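PDB 4CJX: C-1-tetrahydrofolate synthase, cytoplasmic, putative from Trypanosoma brucei, which probably interconverts one-carbon forms of tetrahydrofolate as a homodimer, combining NADP-dependent methylenetetrahydrofolate dehydrogenase and methenyltetrahydrofolate cyclohydrolase activities. Local coordinates for residues Leu242-Gly245 against Glu246-Lys249; Leu154-Arg157 against Glu158-Pro161. One frame throughout, in Å; residues are numbered along the deposited sequence.

Overall arrangement
Contacts 1 and 2 are two local contacts, each within one continuous stretch of chain, and both belong to the NAD(P)-binding domain; their centres are 32 Å apart and their nearest atoms about 20 Å apart, so neither touches the other. Contact 2 comes first in sequence, between helices 148-151 and 166-178 and against the second subunit; contact 1 follows strand 232-235. Each lies near residues that bind NADP(+) in structures of this protein. The L242 side chain is about 4 Å from that of S216 and about 12 Å from that of R192, while the L154 side chain is about 9 Å from that of I195. In contact 2 the R157 side chain is about 5 Å from a bound NADP.

Contact 1: Leu242-Gly245 against Glu246-Lys249; sequences LVRG and EWIK
R244 lies along one face of the W247 indole, the two side chains running side by side in the same direction. R244 CB sits over the W247 five-membered ring, 3.7 Å from the centroid and 13° off the normal, in a clear CH-pi contact. Further out, R244 CD is 3.7 Å from CZ2 of W247, and the guanidinium plane is turned only 18° from the ring plane. With CG anti to the carbonyl carbon (chi1 -86°), the arginine bends at chi2 and then follows the six-membered ring outwards. Its far end is held by a hydrogen bond from R244 NH1 to L242 O (2.9 Å), which leaves in the guanidinium plane and helps to keep that group lying along the indole.

The backbone that carries this pair makes a 3-10 turn. W247 N donates to R244 O at 3.2 Å, and I248 N donates to G245 O at 3.1 Å. E246 folds back towards the start of the turn, its CG between the backbone N and the carbonyl carbon; that torsion, with a bend at chi2, lays OE2 beside CG of R244, while OE1 reaches a water that also accepts from G245 N, so the carboxylate serves that backbone N-H indirectly. On the apolar side, V243 and I248 cross at about a right angle and meet through V243 CG1 and I248 CD1, 3.7 Å apart.

The turn belongs to the connection from strand 232-235 to strand 253-256, neighbours in the parallel sheet. W247 packs on I223, A224 and V227 of helix 220-228, L242 and V243 rest on L190 of strand 186-190, and E246 and I248 touch helix 279-282.

Contact 2: Leu154-Arg157 against Glu158-Pro161; sequences LHIR and ERNP
I156 CG2 lies over one face of a tight turn, meeting R159 CG at 3.8 Å and E158 OE1 at 3.5 Å. This methyl branch is anti to the backbone N, which sets it beside the carbonyl carbon. The E158 side chain crosses I156 at about a right angle; bent at chi2 (96°), it returns its carboxylate towards the start of the turn. Backbone closure is less firm: R159 N points fairly straight at I156 O (160°), but at 3.5 Å the hydrogen bond is weak. A second apolar point lies where the chain comes back, with L154 CD2 against the ring of P161, 3.9 Å from CG. L154 is buried there, also covered by P199 and T202 of helix 197-206.

The outer side is looser, and its two arginines find their charged partners beyond the turn. R157 leaves the backbone away from the following residues, although its CB still touches E158 N, and its NH2 forms a salt bridge with D208 and a hydrogen bond with N206 O. R159 NH1 reaches E158 O at 3.2 Å, while NH2 makes a salt bridge with D129 of the second subunit. E158 and R159 also pack on V131 of that subunit, so a largely exposed turn is partly covered by the dimer partner.

I156 to R159 form a type I beta turn, here in the loop joining helices 148-151 and 166-178, where it faces the subunit interface and lies close to bound NADP.

Contact 1: Leu242-Gly245 against Glu246-Lys249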
# COMPACT_ATOMS: atom_id res chain seq x y z
N LEU B 242 1.03 -24.89 3.14
CA LEU B 242 0.02 -24.23 2.35
C LEU B 242 0.34 -24.35 0.86
O LEU B 242 -0.53 -24.67 0.08
CB LEU B 242 -0.09 -22.75 2.72
CG LEU B 242 -0.98 -21.90 1.80
CD1 LEU B 242 -2.41 -22.38 1.95
CD2 LEU B 242 -0.90 -20.42 2.18
N VAL B 243 1.58 -24.06 0.50
CA VAL B 243 2.01 -24.11 -0.90
C VAL B 243 2.51 -25.51 -1.24
O VAL B 243 3.66 -25.87 -0.93
CB VAL B 243 3.08 -23.05 -1.23
CG1 VAL B 243 3.50 -23.12 -2.70
CG2 VAL B 243 2.56 -21.66 -0.87
N ARG B 244 1.64 -26.27 -1.90
CA ARG B 244 1.98 -27.59 -2.43
C ARG B 244 3.09 -27.53 -3.46
O ARG B 244 3.08 -26.68 -4.33
CB ARG B 244 0.76 -28.23 -3.07
CG ARG B 244 -0.14 -28.98 -2.10
CD ARG B 244 -0.80 -28.06 -1.11
NE ARG B 244 -2.08 -28.56 -0.61
CZ ARG B 244 -2.89 -27.87 0.21
NH1 ARG B 244 -2.56 -26.62 0.63
NH2 ARG B 244 -4.03 -28.42 0.62
N GLY B 245 4.04 -28.44 -3.36
CA GLY B 245 5.13 -28.50 -4.30
C GLY B 245 4.75 -28.64 -5.76
O GLY B 245 5.43 -28.09 -6.64
N GLU B 246 3.67 -29.38 -6.01
CA GLU B 246 3.28 -29.73 -7.37
C GLU B 246 2.62 -28.54 -8.05
O GLU B 246 2.44 -28.55 -9.24
CB GLU B 246 2.33 -30.94 -7.40
CG GLU B 246 1.13 -30.84 -6.46
CD GLU B 246 1.36 -31.41 -5.04
OE1 GLU B 246 2.53 -31.44 -4.51
OE2 GLU B 246 0.32 -31.80 -4.42
N TRP B 247 2.24 -27.51 -7.30
CA TRP B 247 1.75 -26.28 -7.94
C TRP B 247 2.88 -25.43 -8.50
O TRP B 247 2.66 -24.56 -9.33
CB TRP B 247 0.99 -25.43 -6.94
CG TRP B 247 -0.16 -26.10 -6.28
CD1 TRP B 247 -0.84 -27.23 -6.69
CD2 TRP B 247 -0.82 -25.63 -5.13
NE1 TRP B 247 -1.85 -27.50 -5.82
CE2 TRP B 247 -1.86 -26.53 -4.85
CE3 TRP B 247 -0.63 -24.53 -4.28
CZ2 TRP B 247 -2.70 -26.37 -3.76
CZ3 TRP B 247 -1.46 -24.37 -3.22
CH2 TRP B 247 -2.49 -25.27 -2.97
N ILE B 248 4.10 -25.65 -8.04
CA ILE B 248 5.18 -24.72 -8.38
C ILE B 248 5.49 -24.84 -9.85
O ILE B 248 5.68 -25.94 -10.33
CB ILE B 248 6.46 -25.04 -7.57
CG1 ILE B 248 6.19 -24.91 -6.06
CG2 ILE B 248 7.62 -24.15 -8.01
CD1 ILE B 248 5.81 -23.53 -5.59
N LYS B 249 5.56 -23.69 -10.54
CA LYS B 249 5.90 -23.64 -11.95
C LYS B 249 7.38 -23.98 -12.13
O LYS B 249 8.25 -23.50 -11.37
CB LYS B 249 5.64 -22.23 -12.51
CG LYS B 249 5.99 -22.05 -13.98
CD LYS B 249 5.80 -20.61 -14.41
CE LYS B 249 6.31 -20.38 -15.81
NZ LYS B 249 5.77 -19.09 -16.32
O HOH W 1 3.54 -30.90 -2.00

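Contact 2: Leu154-Arg157 against Glu158-Pro161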
# COMPACT_ATOMS: atom_id res chain seq x y z
N LEU B 154 6.65 3.68 0.22
CA LEU B 154 7.22 2.58 -0.54
C LEU B 154 6.72 2.62 -1.98
O LEU B 154 7.42 2.20 -2.87
CB LEU B 154 6.91 1.25 0.12
CG LEU B 154 7.45 1.04 1.55
CD1 LEU B 154 7.20 -0.39 1.99
CD2 LEU B 154 8.93 1.35 1.70
N HIS B 155 5.52 3.14 -2.18
CA HIS B 155 4.92 3.13 -3.51
C HIS B 155 5.46 4.23 -4.43
O HIS B 155 5.21 4.21 -5.65
CB HIS B 155 3.40 3.25 -3.41
CG HIS B 155 2.93 4.63 -3.10
ND1 HIS B 155 2.89 5.13 -1.82
CD2 HIS B 155 2.49 5.61 -3.92
CE1 HIS B 155 2.44 6.38 -1.86
NE2 HIS B 155 2.18 6.69 -3.12
N ILE B 156 6.20 5.19 -3.86
CA ILE B 156 6.78 6.27 -4.65
C ILE B 156 8.04 5.75 -5.35
O ILE B 156 9.10 5.63 -4.73
CB ILE B 156 7.22 7.48 -3.78
CG1 ILE B 156 6.14 7.89 -2.78
CG2 ILE B 156 7.65 8.65 -4.66
CD1 ILE B 156 4.83 8.24 -3.41
N ARG B 157 7.95 5.47 -6.63
CA ARG B 157 9.09 4.89 -7.32
C ARG B 157 10.11 5.98 -7.67
O ARG B 157 11.29 5.69 -7.83
CB ARG B 157 8.64 4.17 -8.58
CG ARG B 157 7.56 3.12 -8.30
CD ARG B 157 6.81 2.82 -9.59
NE ARG B 157 7.52 1.81 -10.36
CZ ARG B 157 7.46 1.69 -11.68
NH1 ARG B 157 6.73 2.53 -12.43
NH2 ARG B 157 8.15 0.72 -12.27
N GLU B 158 9.64 7.23 -7.76
CA GLU B 158 10.51 8.35 -8.08
C GLU B 158 11.43 8.75 -6.92
O GLU B 158 12.29 9.60 -7.09
CB GLU B 158 9.68 9.58 -8.50
CG GLU B 158 8.70 9.33 -9.65
CD GLU B 158 7.27 9.02 -9.20
OE1 GLU B 158 7.09 8.39 -8.14
OE2 GLU B 158 6.32 9.42 -9.90
N ARG B 159 11.24 8.15 -5.74
CA ARG B 159 12.09 8.43 -4.58
C ARG B 159 12.54 7.13 -3.95
O ARG B 159 11.75 6.21 -3.88
CB ARG B 159 11.31 9.23 -3.52
CG ARG B 159 10.83 10.60 -3.96
CD ARG B 159 11.98 11.61 -4.04
NE ARG B 159 11.48 12.94 -4.36
CZ ARG B 159 11.04 13.32 -5.56
NH1 ARG B 159 11.05 12.49 -6.59
NH2 ARG B 159 10.59 14.55 -5.74
N ASN B 160 13.76 7.02 -3.47
CA ASN B 160 14.13 5.80 -2.75
C ASN B 160 13.88 5.99 -1.25
O ASN B 160 14.35 6.95 -0.66
CB ASN B 160 15.55 5.30 -3.06
CG ASN B 160 16.60 6.36 -2.89
OD1 ASN B 160 16.38 7.37 -2.23
ND2 ASN B 160 17.76 6.15 -3.51
N PRO B 161 13.09 5.10 -0.65
CA PRO B 161 12.72 5.31 0.74
C PRO B 161 13.89 5.08 1.71
O PRO B 161 14.74 4.20 1.50
CB PRO B 161 11.61 4.27 0.96
CG PRO B 161 11.89 3.20 -0.01
CD PRO B 161 12.54 3.84 -1.20